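Local coordinates for DNA ligase (Archaeoglobus fulgidus, PDB 3GDE), which probably seals nicks in double-stranded DNA during replication, recombination and repair, using ATP and releasing AMP and diphosphate, at residues Ala72-Asn75 with Lys80-Glu83; Glu74-Val79 with Leu142-Tyr147; Lys375-Asp380 with Arg386-Glu391. One frame throughout, in Å; residues are numbered along the deposited sequence.

Contact 1: Ala72-Asn75 with Lys80-Glu83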
loop_
_atom_site.group_PDB
_atom_site.type_symbol
_atom_site.label_atom_id
_atom_site.label_comp_id
_atom_site.label_asym_id
_atom_site.label_seq_id
_atom_site.Cartn_x
_atom_site.Cartn_y
_atom_site.Cartn_z
ATOM N N ALA A 72 -1.135 -24.356 -12.823
ATOM C CA ALA A 72 0.284 -24.616 -13.083
ATOM C C ALA A 72 0.788 -25.779 -12.238
ATOM O O ALA A 72 1.507 -26.645 -12.729
ATOM C CB ALA A 72 1.129 -23.367 -12.840
ATOM N N LEU A 73 0.399 -25.795 -10.971
ATOM C CA LEU A 73 0.757 -26.872 -10.057
ATOM C C LEU A 73 0.135 -28.211 -10.474
ATOM O O LEU A 73 0.766 -29.257 -10.334
ATOM C CB LEU A 73 0.397 -26.493 -8.608
ATOM C CG LEU A 73 1.302 -25.436 -7.945
ATOM C CD1 LEU A 73 0.718 -24.891 -6.644
ATOM C CD2 LEU A 73 2.708 -25.963 -7.702
ATOM N N GLU A 74 -1.092 -28.160 -10.991
ATOM C CA GLU A 74 -1.751 -29.295 -11.628
ATOM C C GLU A 74 -0.890 -29.839 -12.768
ATOM O O GLU A 74 -0.627 -31.045 -12.844
ATOM C CB GLU A 74 -3.056 -28.837 -12.262
ATOM C CG GLU A 74 -4.311 -28.920 -11.448
ATOM C CD GLU A 74 -5.490 -29.262 -12.349
ATOM O OE1 GLU A 74 -5.647 -30.454 -12.673
ATOM O OE2 GLU A 74 -6.230 -28.338 -12.767
ATOM N N ASN A 75 -0.489 -28.942 -13.672
ATOM C CA ASN A 75 0.300 -29.320 -14.843
ATOM C C ASN A 75 1.588 -30.043 -14.492
ATOM O O ASN A 75 1.895 -31.069 -15.091
ATOM C CB ASN A 75 0.638 -28.110 -15.717
ATOM C CG ASN A 75 -0.567 -27.540 -16.434
ATOM O OD1 ASN A 75 -0.572 -26.363 -16.814
ATOM N ND2 ASN A 75 -1.595 -28.357 -16.621
ATOM N N LYS A 80 -4.691 -33.538 -9.257
ATOM C CA LYS A 80 -5.823 -32.698 -9.651
ATOM C C LYS A 80 -6.017 -31.532 -8.699
ATOM O O LYS A 80 -5.627 -31.600 -7.533
ATOM C CB LYS A 80 -7.110 -33.513 -9.817
ATOM C CG LYS A 80 -7.055 -34.570 -10.931
ATOM C CD LYS A 80 -7.127 -33.973 -12.370
ATOM C CE LYS A 80 -5.741 -33.708 -13.007
ATOM N NZ LYS A 80 -4.867 -34.923 -13.087
ATOM N N ARG A 81 -6.621 -30.466 -9.210
ATOM C CA ARG A 81 -6.761 -29.211 -8.470
ATOM C C ARG A 81 -7.480 -29.380 -7.126
ATOM O O ARG A 81 -7.076 -28.774 -6.133
ATOM C CB ARG A 81 -7.445 -28.148 -9.333
ATOM C CG ARG A 81 -7.447 -26.772 -8.691
ATOM C CD ARG A 81 -7.926 -25.700 -9.635
ATOM N NE ARG A 81 -8.345 -24.540 -8.863
ATOM C CZ ARG A 81 -8.724 -23.376 -9.379
ATOM N NH1 ARG A 81 -8.730 -23.195 -10.694
ATOM N NH2 ARG A 81 -9.084 -22.384 -8.567
ATOM N N SER A 82 -8.524 -30.213 -7.101
ATOM C CA SER A 82 -9.283 -30.493 -5.868
ATOM C C SER A 82 -8.394 -31.032 -4.745
ATOM O O SER A 82 -8.557 -30.653 -3.590
ATOM C CB SER A 82 -10.454 -31.453 -6.142
ATOM O OG SER A 82 -9.991 -32.729 -6.564
ATOM N N GLU A 83 -7.441 -31.892 -5.096
ATOM C CA GLU A 83 -6.457 -32.381 -4.121
ATOM C C GLU A 83 -5.460 -31.299 -3.666
ATOM O O GLU A 83 -5.123 -31.229 -2.485
ATOM C CB GLU A 83 -5.716 -33.612 -4.655
ATOM C CG GLU A 83 -4.877 -34.338 -3.595
ATOM C CD GLU A 83 -4.322 -35.682 -4.064
ATOM O OE1 GLU A 83 -4.831 -36.256 -5.059
ATOM O OE2 GLU A 83 -3.358 -36.166 -3.427
#

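Contact 2: Glu74-Val79 with Leu142-Tyr147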
loop_
_atom_site.group_PDB
_atom_site.type_symbol
_atom_site.label_atom_id
_atom_site.label_comp_id
_atom_site.label_asym_id
_atom_site.label_seq_id
_atom_site.Cartn_x
_atom_site.Cartn_y
_atom_site.Cartn_z
ATOM N N GLU A 74 -1.092 -28.160 -10.991
ATOM C CA GLU A 74 -1.751 -29.295 -11.628
ATOM C C GLU A 74 -0.890 -29.839 -12.768
ATOM O O GLU A 74 -0.627 -31.045 -12.844
ATOM C CB GLU A 74 -3.056 -28.837 -12.262
ATOM C CG GLU A 74 -4.311 -28.920 -11.448
ATOM C CD GLU A 74 -5.490 -29.262 -12.349
ATOM O OE1 GLU A 74 -5.647 -30.454 -12.673
ATOM O OE2 GLU A 74 -6.230 -28.338 -12.767
ATOM N N ASN A 75 -0.489 -28.942 -13.672
ATOM C CA ASN A 75 0.300 -29.320 -14.843
ATOM C C ASN A 75 1.588 -30.043 -14.492
ATOM O O ASN A 75 1.895 -31.069 -15.091
ATOM C CB ASN A 75 0.638 -28.110 -15.717
ATOM C CG ASN A 75 -0.567 -27.540 -16.434
ATOM O OD1 ASN A 75 -0.572 -26.363 -16.814
ATOM N ND2 ASN A 75 -1.595 -28.357 -16.621
ATOM N N VAL A 76 2.326 -29.518 -13.514
ATOM C CA VAL A 76 3.654 -30.040 -13.208
ATOM C C VAL A 76 3.626 -31.320 -12.378
ATOM O O VAL A 76 4.468 -32.201 -12.570
ATOM C CB VAL A 76 4.587 -28.968 -12.558
ATOM C CG1 VAL A 76 4.818 -27.820 -13.518
ATOM C CG2 VAL A 76 4.022 -28.439 -11.230
ATOM N N SER A 77 2.650 -31.428 -11.474
ATOM C CA SER A 77 2.610 -32.519 -10.498
ATOM C C SER A 77 1.720 -33.671 -10.936
ATOM O O SER A 77 1.854 -34.796 -10.436
ATOM C CB SER A 77 2.120 -32.005 -9.149
ATOM O OG SER A 77 0.763 -31.600 -9.231
ATOM N N GLY A 78 0.799 -33.382 -11.848
ATOM C CA GLY A 78 -0.185 -34.365 -12.274
ATOM C C GLY A 78 -1.376 -34.486 -11.338
ATOM O O GLY A 78 -2.410 -35.020 -11.737
ATOM N N VAL A 79 -1.240 -34.000 -10.099
ATOM C CA VAL A 79 -2.325 -34.104 -9.116
ATOM C C VAL A 79 -3.444 -33.104 -9.428
ATOM O O VAL A 79 -3.180 -31.967 -9.843
ATOM C CB VAL A 79 -1.851 -34.020 -7.618
ATOM C CG1 VAL A 79 -0.354 -34.305 -7.475
ATOM C CG2 VAL A 79 -2.199 -32.705 -6.991
ATOM N N LEU A 142 3.761 -20.267 -18.663
ATOM C CA LEU A 142 5.001 -19.662 -18.160
ATOM C C LEU A 142 5.306 -20.036 -16.715
ATOM O O LEU A 142 6.439 -20.369 -16.383
ATOM C CB LEU A 142 4.979 -18.143 -18.330
ATOM C CG LEU A 142 5.133 -17.633 -19.767
ATOM C CD1 LEU A 142 4.791 -16.147 -19.850
ATOM C CD2 LEU A 142 6.545 -17.924 -20.313
ATOM N N LEU A 143 4.291 -19.979 -15.860
ATOM C CA LEU A 143 4.413 -20.451 -14.481
ATOM C C LEU A 143 4.738 -21.946 -14.399
ATOM O O LEU A 143 5.549 -22.350 -13.570
ATOM C CB LEU A 143 3.119 -20.171 -13.709
ATOM C CG LEU A 143 2.705 -18.726 -13.451
ATOM C CD1 LEU A 143 1.242 -18.684 -12.999
ATOM C CD2 LEU A 143 3.640 -18.036 -12.427
ATOM N N THR A 144 4.073 -22.750 -15.235
ATOM C CA THR A 144 4.311 -24.196 -15.382
ATOM C C THR A 144 5.755 -24.521 -15.783
ATOM O O THR A 144 6.341 -25.487 -15.288
ATOM C CB THR A 144 3.351 -24.807 -16.440
ATOM O OG1 THR A 144 2.001 -24.694 -15.984
ATOM C CG2 THR A 144 3.662 -26.293 -16.732
ATOM N N GLY A 145 6.319 -23.714 -16.678
ATOM C CA GLY A 145 7.700 -23.865 -17.078
ATOM C C GLY A 145 8.651 -23.577 -15.937
ATOM O O GLY A 145 9.700 -24.219 -15.822
ATOM N N LEU A 146 8.281 -22.616 -15.091
ATOM C CA LEU A 146 9.103 -22.209 -13.963
ATOM C C LEU A 146 9.079 -23.276 -12.854
ATOM O O LEU A 146 10.124 -23.638 -12.299
ATOM C CB LEU A 146 8.608 -20.859 -13.438
ATOM C CG LEU A 146 9.593 -19.768 -13.025
ATOM C CD1 LEU A 146 10.610 -19.442 -14.141
ATOM C CD2 LEU A 146 8.818 -18.516 -12.616
ATOM N N TYR A 147 7.888 -23.790 -12.552
ATOM C CA TYR A 147 7.736 -24.861 -11.560
ATOM C C TYR A 147 8.407 -26.165 -11.990
ATOM O O TYR A 147 8.849 -26.936 -11.145
ATOM C CB TYR A 147 6.255 -25.138 -11.267
ATOM C CG TYR A 147 5.589 -24.181 -10.314
ATOM C CD1 TYR A 147 4.422 -23.515 -10.677
ATOM C CD2 TYR A 147 6.111 -23.951 -9.033
ATOM C CE1 TYR A 147 3.777 -22.628 -9.788
ATOM C CE2 TYR A 147 5.489 -23.069 -8.141
ATOM C CZ TYR A 147 4.322 -22.418 -8.527
ATOM O OH TYR A 147 3.690 -21.553 -7.658
#

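Contact 3: Lys375-Asp380 with Arg386-Glu391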
loop_
_atom_site.group_PDB
_atom_site.type_symbol
_atom_site.label_atom_id
_atom_site.label_comp_id
_atom_site.label_asym_id
_atom_site.label_seq_id
_atom_site.Cartn_x
_atom_site.Cartn_y
_atom_site.Cartn_z
ATOM N N LYS A 375 -8.263 27.290 -0.184
ATOM C CA LYS A 375 -8.303 28.542 0.528
ATOM C C LYS A 375 -7.477 28.362 1.799
ATOM O O LYS A 375 -7.622 27.378 2.529
ATOM C CB LYS A 375 -9.757 28.941 0.829
ATOM C CG LYS A 375 -9.937 30.220 1.644
ATOM C CD LYS A 375 -11.427 30.567 1.814
ATOM C CE LYS A 375 -11.628 31.793 2.699
ATOM N NZ LYS A 375 -10.971 33.013 2.139
ATOM N N GLN A 376 -6.577 29.299 2.037
ATOM C CA GLN A 376 -5.777 29.257 3.234
ATOM C C GLN A 376 -5.891 30.572 3.983
ATOM O O GLN A 376 -5.896 31.640 3.381
ATOM C CB GLN A 376 -4.326 28.965 2.880
ATOM C CG GLN A 376 -3.454 28.638 4.067
ATOM C CD GLN A 376 -2.004 28.526 3.678
ATOM O OE1 GLN A 376 -1.477 27.424 3.539
ATOM N NE2 GLN A 376 -1.353 29.662 3.470
ATOM N N ILE A 377 -6.008 30.479 5.299
ATOM C CA ILE A 377 -5.876 31.641 6.171
ATOM C C ILE A 377 -4.696 31.422 7.107
ATOM O O ILE A 377 -4.280 30.284 7.333
ATOM C CB ILE A 377 -7.172 31.948 6.970
ATOM C CG1 ILE A 377 -7.608 30.737 7.807
ATOM C CG2 ILE A 377 -8.282 32.425 6.023
ATOM C CD1 ILE A 377 -8.388 31.084 9.063
ATOM N N VAL A 378 -4.131 32.518 7.601
ATOM C CA VAL A 378 -3.069 32.459 8.600
ATOM C C VAL A 378 -3.555 33.271 9.799
ATOM O O VAL A 378 -3.960 34.417 9.648
ATOM C CB VAL A 378 -1.711 32.986 8.054
ATOM C CG1 VAL A 378 -0.582 32.650 9.015
ATOM C CG2 VAL A 378 -1.406 32.387 6.685
ATOM N N THR A 379 -3.533 32.674 10.983
ATOM C CA THR A 379 -4.224 33.267 12.127
ATOM C C THR A 379 -3.782 32.699 13.470
ATOM O O THR A 379 -3.272 31.581 13.540
ATOM C CB THR A 379 -5.769 33.109 11.983
ATOM O OG1 THR A 379 -6.436 33.834 13.026
ATOM C CG2 THR A 379 -6.184 31.640 12.021
ATOM N N ASP A 380 -3.976 33.492 14.524
ATOM C CA ASP A 380 -3.837 33.023 15.901
ATOM C C ASP A 380 -5.191 33.019 16.615
ATOM O O ASP A 380 -5.278 32.692 17.799
ATOM C CB ASP A 380 -2.784 33.836 16.684
ATOM C CG ASP A 380 -3.081 35.350 16.733
ATOM O OD1 ASP A 380 -2.149 36.114 17.098
ATOM O OD2 ASP A 380 -4.216 35.789 16.421
ATOM N N ARG A 386 -12.507 28.508 13.796
ATOM C CA ARG A 386 -13.850 27.928 13.966
ATOM C C ARG A 386 -14.835 28.368 12.870
ATOM O O ARG A 386 -15.705 27.598 12.467
ATOM C CB ARG A 386 -14.418 28.202 15.363
ATOM C CG ARG A 386 -15.711 27.434 15.646
ATOM C CD ARG A 386 -15.963 27.235 17.133
ATOM N NE ARG A 386 -15.436 25.961 17.628
ATOM C CZ ARG A 386 -14.497 25.834 18.567
ATOM N NH1 ARG A 386 -13.952 26.902 19.143
ATOM N NH2 ARG A 386 -14.106 24.624 18.937
ATOM N N LYS A 387 -14.675 29.592 12.375
ATOM C CA LYS A 387 -15.498 30.097 11.277
ATOM C C LYS A 387 -15.231 29.337 9.980
ATOM O O LYS A 387 -16.156 29.060 9.214
ATOM C CB LYS A 387 -15.256 31.596 11.072
ATOM C CG LYS A 387 -16.231 32.272 10.113
ATOM C CD LYS A 387 -16.353 33.776 10.391
ATOM C CE LYS A 387 -15.348 34.596 9.584
ATOM N NZ LYS A 387 -15.709 34.663 8.136
ATOM N N MET A 388 -13.961 29.017 9.734
ATOM C CA MET A 388 -13.563 28.235 8.561
ATOM C C MET A 388 -14.056 26.801 8.693
ATOM O O MET A 388 -14.614 26.245 7.753
ATOM C CB MET A 388 -12.044 28.253 8.382
ATOM C CG MET A 388 -11.638 28.164 6.929
ATOM S SD MET A 388 -9.890 27.876 6.678
ATOM C CE MET A 388 -9.709 28.523 5.021
ATOM N N TYR A 389 -13.844 26.229 9.876
ATOM C CA TYR A 389 -14.361 24.918 10.271
ATOM C C TYR A 389 -15.868 24.801 10.008
ATOM O O TYR A 389 -16.313 23.899 9.292
ATOM C CB TYR A 389 -14.016 24.688 11.747
ATOM C CG TYR A 389 -14.411 23.362 12.362
ATOM C CD1 TYR A 389 -13.691 22.198 12.103
ATOM C CD2 TYR A 389 -15.480 23.290 13.257
ATOM C CE1 TYR A 389 -14.053 20.983 12.698
ATOM C CE2 TYR A 389 -15.851 22.090 13.852
ATOM C CZ TYR A 389 -15.137 20.945 13.571
ATOM O OH TYR A 389 -15.509 19.775 14.180
ATOM N N ASP A 390 -16.640 25.734 10.561
ATOM C CA ASP A 390 -18.078 25.802 10.310
ATOM C C ASP A 390 -18.408 25.879 8.823
ATOM O O ASP A 390 -19.276 25.146 8.347
ATOM C CB ASP A 390 -18.701 26.981 11.064
ATOM C CG ASP A 390 -18.753 26.758 12.568
ATOM O OD1 ASP A 390 -18.338 25.678 13.056
ATOM O OD2 ASP A 390 -19.223 27.672 13.275
ATOM N N GLU A 391 -17.705 26.749 8.095
ATOM C CA GLU A 391 -17.909 26.912 6.654
ATOM C C GLU A 391 -17.606 25.631 5.875
ATOM O O GLU A 391 -18.364 25.260 4.971
ATOM C CB GLU A 391 -17.075 28.081 6.106
ATOM C CG GLU A 391 -17.722 29.464 6.300
ATOM C CD GLU A 391 -16.967 30.589 5.583
ATOM O OE1 GLU A 391 -16.706 31.636 6.233
ATOM O OE2 GLU A 391 -16.630 30.429 4.375
#

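Contact 1: Ala72-Asn75 with Lys80-Glu83
Glu74 is the one residue of Ala72-Asn75 that meets Lys80 and Arg81, and its side chain can be followed outward from the helix. CG already lies beside the start of the next helix, 3.6 Å from Arg81 N. The Glu74 chain then bends at chi2 (-145°), which brings CD to 3.5 Å from the same Arg81 N. The two carboxylate oxygens diverge: Glu74 OE1 lies 3.3 Å from Lys80 CE, and Glu74 OE2 is 3.6 Å from Arg81 CB. The carboxylate thus touches aliphatic carbons, while the charged tips find other mates. Lys80 NZ, 4.6 Å from Glu74 OE1, is too far for a salt bridge and is hydrogen-bonded to Gly78 O, whereas Arg81 NE forms a salt bridge with Glu85. Because Lys80 is the N-cap of helix 81-91, the negative group sits by a helix N-terminus, which would probably stabilise its charge, although the like charge of Glu71, close to Glu74 OE2, would tend to work against this. The contact lies at the surface, where a short turn joins helix 66-77 to helix 81-91. Behind it, Ala72 packs on helix 135-149, Leu73 reaches helix 94-108 and Ile84 of helix 81-91, and Asn75 touches Ile140 of helix 135-149.

Contact 2: Glu74-Val79 with Leu142-Tyr147
A helix-helix interface in the all-helical N-terminal region of the ligase is formed here, where Asn75 and Val76 near the end of helix 66-77 pack on Thr144 and Tyr147 of helix 135-149. The backbones come close, with the CA atoms of Val76 and Thr144 6.3 Å apart. Thr144 sits between two neighbours: its CG2 lies 3.7 Å from Asn75 CB and equally near Val76 CG1, while its OG1 approaches Asn75 OD1 at 3.2 Å. This split follows from chi1 of -64°, with CG2 anti to the backbone N and OG1 turned back along its own helix, where it hydrogen-bonds to Ile140 O. Val76 CG1 also presses on the backbone, 3.3 Å from Thr144 O, and touches Tyr147 CB at 3.8 Å; from CB the ring of Tyr147 leads away from the valine, and its OH is hydrogen-bonded to Thr159 OG1. An alanine in place of Thr144 is likely to open a gap beside Val76 CG1 and leave Ile140 O without its hydroxyl mate. Beyond the interface, Gly78 leaves the helix at positive phi (82°), and Ser77 OG accepts from Val79 N in an ST turn. Leu142, Leu143 and Leu146 reach helix 117-129, Leu143 also packing back on Leu69 and Ala72 of helix 66-77, while the side chain of Val79 touches Ile84 of helix 81-91.

Contact 3: Lys375-Asp380 with Arg386-Glu391
The segments Lys375-Asp380, part of strand 371-379 and the residue after it, and Arg386-Glu391, part of helix 382-394, keep a wide backbone separation, with the nearest CA atoms, those of Ile377 and Met388, 8.7 Å apart, so the gap is spanned mainly by the Met388 side chain. Its first torsion, -149°, is away from a staggered value, but beyond CG the chain is extended, and this carries the thioether from the helix to the strand. There SD lies against Ile377 CG1 at 3.8 Å, the two side chains running past each other in opposite directions. The isoleucine takes part because its chi1 of 57° sets CG1 between the backbone N and the carbonyl carbon, from which it faces the sulfur. The methyl group goes a little further: Met388 CE sits 3.4 Å from Lys375 O and 3.8 Å from Lys375 CG, so it meets both the backbone and the aliphatic start of the lysine. The lysine chain is extended as far as CE and bends only at chi4, and NZ stays 6.6 Å from Glu391 OE2, too far to pair. Within the helix, Glu391 OE1 and Lys387 NZ form a long salt bridge of 3.7 Å. The buried methionine also packs on Val249 and Trp251 of strand 247-252, to which Ile377 is joined by backbone hydrogen bonds with Val249. Gln376 points its CB the other way, and the nearest side-chain atoms of Gln376 and Glu250, a residue predicted to bind ATP, are about 3 Å apart. With neither hydrogen bond nor salt bridge across the pair, helix 382-394 is held to the strand here by van der Waals packing of the buried thioether, so the contact rests on shape and burial and not on charge pairing.

Overall arrangement
Contacts 1 and 2 belong together: their centres are 8 Å apart, both use helix 66-77 and share Glu74 and Asn75, and direct packing joins them, as with Ala72 CB and Leu143 CB at 3.9 Å. One helix thereby meets its sequence neighbour 81-91 and, with 62 residues between the segments of contact 2, helix 135-149, within the N-terminal DNA ligase region. Contact 3 follows later, in the ATP-dependent ligase domain, on the opposite side of the chain's centre, about 62 Å from each of the others between centres. The first two are therefore helical packing away from the annotated sites, whereas the third uses strand 371-379, which pairs with strand 247-252, the strand holding the predicted ATP-binding Glu250.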